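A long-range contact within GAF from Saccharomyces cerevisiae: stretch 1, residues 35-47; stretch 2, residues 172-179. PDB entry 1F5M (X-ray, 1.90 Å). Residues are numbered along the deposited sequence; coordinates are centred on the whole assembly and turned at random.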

# COMPACT_ATOMS: atom_id res chain seq x y z
N LEU B 35 -5.72 -15.03 -3.18
CA LEU B 35 -6.03 -13.63 -3.47
C LEU B 35 -5.58 -13.19 -4.84
O LEU B 35 -6.19 -12.27 -5.42
N SER B 36 -4.54 -13.83 -5.37
CA SER B 36 -3.98 -13.47 -6.68
C SER B 36 -4.44 -14.32 -7.86
O SER B 36 -4.13 -14.02 -9.03
N ASP B 37 -5.20 -15.37 -7.57
CA ASP B 37 -5.65 -16.25 -8.63
C ASP B 37 -6.44 -15.54 -9.71
O ASP B 37 -6.18 -15.73 -10.91
N GLY B 38 -7.39 -14.71 -9.28
CA GLY B 38 -8.25 -14.01 -10.21
C GLY B 38 -7.75 -12.94 -11.18
O GLY B 38 -8.52 -12.54 -12.05
N GLN B 39 -6.52 -12.44 -11.04
CA GLN B 39 -6.03 -11.42 -11.97
C GLN B 39 -4.52 -11.36 -11.94
O GLN B 39 -3.89 -11.72 -10.94
N VAL B 40 -3.94 -10.93 -13.06
CA VAL B 40 -2.50 -10.82 -13.15
C VAL B 40 -2.08 -9.40 -12.82
O VAL B 40 -0.89 -9.13 -12.70
N ASN B 41 -3.04 -8.49 -12.65
CA ASN B 41 -2.68 -7.10 -12.33
C ASN B 41 -1.68 -7.04 -11.18
O ASN B 41 -1.99 -7.41 -10.02
N TRP B 42 -0.49 -6.55 -11.46
CA TRP B 42 0.51 -6.58 -10.41
C TRP B 42 0.33 -5.64 -9.30
O TRP B 42 0.77 -5.93 -8.18
N VAL B 43 -0.34 -4.51 -9.56
CA VAL B 43 -0.52 -3.55 -8.47
C VAL B 43 -1.47 -4.14 -7.46
O VAL B 43 -1.25 -4.05 -6.26
N CYS B 44 -2.57 -4.70 -7.93
CA CYS B 44 -3.55 -5.29 -7.04
C CYS B 44 -2.93 -6.40 -6.20
O CYS B 44 -3.15 -6.49 -4.97
N ASN B 45 -2.19 -7.27 -6.87
CA ASN B 45 -1.56 -8.40 -6.23
C ASN B 45 -0.48 -7.99 -5.24
O ASN B 45 -0.41 -8.55 -4.15
N LEU B 46 0.37 -7.01 -5.58
CA LEU B 46 1.38 -6.60 -4.59
C LEU B 46 0.78 -5.78 -3.49
O LEU B 46 1.31 -5.76 -2.40
N SER B 47 -0.34 -5.08 -3.73
CA SER B 47 -0.91 -4.32 -2.65
C SER B 47 -1.44 -5.25 -1.57
O SER B 47 -1.24 -4.98 -0.41
N LEU B 172 5.91 -16.94 -6.43
CA LEU B 172 4.47 -16.96 -6.62
C LEU B 172 3.99 -15.66 -7.25
O LEU B 172 2.95 -15.62 -7.96
N ILE B 173 4.73 -14.59 -6.97
CA ILE B 173 4.42 -13.27 -7.49
C ILE B 173 4.79 -13.29 -8.97
O ILE B 173 4.01 -12.85 -9.84
N ASN B 174 5.97 -13.82 -9.27
CA ASN B 174 6.40 -13.90 -10.67
C ASN B 174 5.40 -14.68 -11.55
O ASN B 174 5.12 -14.28 -12.70
N LYS B 175 4.89 -15.79 -11.03
CA LYS B 175 3.96 -16.63 -11.78
C LYS B 175 2.55 -16.09 -11.81
O LYS B 175 1.74 -16.50 -12.65
N SER B 176 2.23 -15.21 -10.87
CA SER B 176 0.88 -14.68 -10.78
C SER B 176 0.71 -13.28 -11.33
O SER B 176 -0.42 -12.82 -11.57
N CYS B 177 1.81 -12.58 -11.50
CA CYS B 177 1.73 -11.22 -11.98
C CYS B 177 2.39 -11.04 -13.32
O CYS B 177 3.30 -11.78 -13.69
N VAL B 178 1.91 -10.04 -14.04
CA VAL B 178 2.47 -9.68 -15.32
C VAL B 178 3.00 -8.27 -15.09
O VAL B 178 2.25 -7.31 -14.87
N PHE B 179 4.31 -8.13 -15.12
CA PHE B 179 4.92 -6.83 -14.93
C PHE B 179 5.16 -6.14 -16.28
O PHE B 179 5.02 -4.89 -16.34

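Stretch 2 enters the contact as the end of a helix and leaves it as an extended tail, and its side chains change partners accordingly. Leu172 contributes no contact, but its carbonyl O accepts from Ser176 OG at 2.7 Å. Ile173 (chi1 m, chi2 t) has its CA-to-CB bond sideways to stretch 1, yet its tip comes nearer: CD1 lies 3.6 Å from CD2 of Leu46, an apolar contact between two buried residues. Leu46 (m, t) likewise starts sideways and approaches through its end. Asn174 and Lys175 are out of reach.

Ser176 (chi1 p) meets Ser36, also p and directed toward stretch 2, with Ser176 CB 3.7 Å from Ser36 OG. The carbonyl of Ser176 does more of the polar work. Its O lies 3.3 Å from Val40 CA, with an angle of 156° at the hydrogen, consistent with a CA-H...O contact. Water 1 bridges the stretches here, within hydrogen-bonding distance of Ser176 O (2.6 Å) and Ser36 O (2.8 Å).

Cys177 (chi1 m) lies closest to Val40 along the backbone, at 4.4 Å between the CA atoms. Its side chain contacts both Trp42 and Asn45, whose CA-to-CB bonds point toward stretch 2. Cys177 CB is 3.8 Å from Trp42 CB, while Cys177 SG is 3.6 Å from Asn45 CB and accepts a weak hydrogen bond from Asn45 ND2, also at 3.6 Å (angle 151°). That amide, in a chi1 m side chain, is oriented more firmly by its own stretch: ND2 donates to Gln39 O at 2.9 Å and 174°.

At Val178 the backbone supplies the main direct polar link, N to Val40 O at 3.2 Å and 158°. The side chains run alongside it: CG2 of Val178 (t) is 3.7 Å from CB of Val40 (m), both residues exposed. Val178 O sits at the edge of the Trp42 ring, 3.3 Å from CD1, and accepts from water 2 at 2.9 Å; the same water accepts from Trp42 N at 3.1 Å, so a second solvent bridge joins the stretches.

Phe179 (chi1 m, chi2 94°) closes the contact. Its ring forms an offset stack with the five-membered ring of Trp42 (chi1 p, chi2 -102°), centroids 4.8 Å apart and planes at 28°. Trp42 CB lies over one face of the phenyl ring, 4.1 Å from its centroid and 27° off the normal, in CH-pi geometry. Leu46 CD1 reaches the ring edge, 4.2 Å from Phe179 CE2.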

# COMPACT_ATOMS: atom_id res chain seq x y z
CB LEU B 35 -5.39 -12.73 -2.41
CG LEU B 35 -6.04 -12.83 -1.03
CD1 LEU B 35 -5.15 -12.22 0.02
CD2 LEU B 35 -7.40 -12.13 -1.07
CB SER B 36 -2.45 -13.51 -6.62
OG SER B 36 -1.99 -14.86 -6.45
CB ASP B 37 -6.52 -17.38 -8.10
CG ASP B 37 -7.06 -18.26 -9.24
OD1 ASP B 37 -6.23 -18.76 -10.04
OD2 ASP B 37 -8.30 -18.42 -9.35
CB GLN B 39 -6.63 -10.02 -11.67
CG GLN B 39 -6.36 -9.43 -10.27
CD GLN B 39 -6.85 -10.33 -9.15
OE1 GLN B 39 -6.04 -10.90 -8.39
NE2 GLN B 39 -8.16 -10.47 -9.02
CB VAL B 40 -1.97 -11.22 -14.57
CG1 VAL B 40 -2.49 -12.63 -14.95
CG2 VAL B 40 -2.40 -10.18 -15.62
CB ASN B 41 -3.93 -6.27 -12.00
CG ASN B 41 -3.59 -4.80 -11.86
OD1 ASN B 41 -3.15 -4.34 -10.80
ND2 ASN B 41 -3.76 -4.06 -12.95
CB TRP B 42 1.93 -6.46 -10.94
CG TRP B 42 2.31 -5.12 -11.47
CD1 TRP B 42 2.39 -4.75 -12.78
CD2 TRP B 42 2.79 -4.00 -10.70
NE1 TRP B 42 2.90 -3.48 -12.88
CE2 TRP B 42 3.16 -3.00 -11.62
CE3 TRP B 42 2.96 -3.76 -9.33
CZ2 TRP B 42 3.68 -1.76 -11.22
CZ3 TRP B 42 3.49 -2.52 -8.92
CH2 TRP B 42 3.84 -1.54 -9.87
CB VAL B 43 -1.08 -2.17 -8.97
CG1 VAL B 43 -1.30 -1.23 -7.77
CG2 VAL B 43 -0.08 -1.50 -9.93
CB CYS B 44 -4.70 -5.86 -7.88
SG CYS B 44 -5.71 -7.13 -7.13
CB ASN B 45 -1.01 -9.36 -7.28
CG ASN B 45 -2.12 -10.08 -8.06
OD1 ASN B 45 -3.24 -10.21 -7.58
ND2 ASN B 45 -1.81 -10.52 -9.28
CB LEU B 46 2.54 -5.81 -5.22
CG LEU B 46 3.41 -6.56 -6.20
CD1 LEU B 46 4.73 -5.82 -6.44
CD2 LEU B 46 3.65 -7.96 -5.66
CB SER B 47 -2.05 -3.43 -3.17
OG SER B 47 -1.50 -2.42 -4.00
CB LEU B 172 3.73 -17.16 -5.27
CG LEU B 172 3.75 -18.52 -4.59
CD1 LEU B 172 2.93 -18.49 -3.31
CD2 LEU B 172 3.21 -19.56 -5.55
CB ILE B 173 5.24 -12.18 -6.74
CG1 ILE B 173 4.56 -11.88 -5.40
CG2 ILE B 173 5.42 -10.92 -7.59
CD1 ILE B 173 5.31 -10.96 -4.50
CB ASN B 174 7.75 -14.59 -10.79
CG ASN B 174 8.13 -14.87 -12.23
OD1 ASN B 174 8.41 -16.02 -12.59
ND2 ASN B 174 8.14 -13.82 -13.07
CB LYS B 175 3.89 -18.05 -11.20
CG LYS B 175 5.23 -18.76 -11.11
CD LYS B 175 5.30 -19.58 -9.81
CE LYS B 175 4.63 -20.95 -9.93
NZ LYS B 175 5.46 -21.87 -10.82
CB SER B 176 0.40 -14.72 -9.31
OG SER B 176 1.08 -13.78 -8.49
CB CYS B 177 2.40 -10.26 -10.99
SG CYS B 177 1.81 -10.32 -9.28
CB VAL B 178 1.40 -9.68 -16.42
CG1 VAL B 178 1.96 -9.00 -17.67
CG2 VAL B 178 1.00 -11.11 -16.78
CB PHE B 179 6.24 -7.01 -14.18
CG PHE B 179 6.06 -7.36 -12.75
CD1 PHE B 179 6.07 -8.69 -12.34
CD2 PHE B 179 5.83 -6.36 -11.81
CE1 PHE B 179 5.85 -9.02 -11.00
CE2 PHE B 179 5.61 -6.68 -10.46
CZ PHE B 179 5.62 -8.00 -10.05
O HOH W 1 -2.69 -14.17 -11.37
O HOH W 2 -0.39 -6.12 -14.50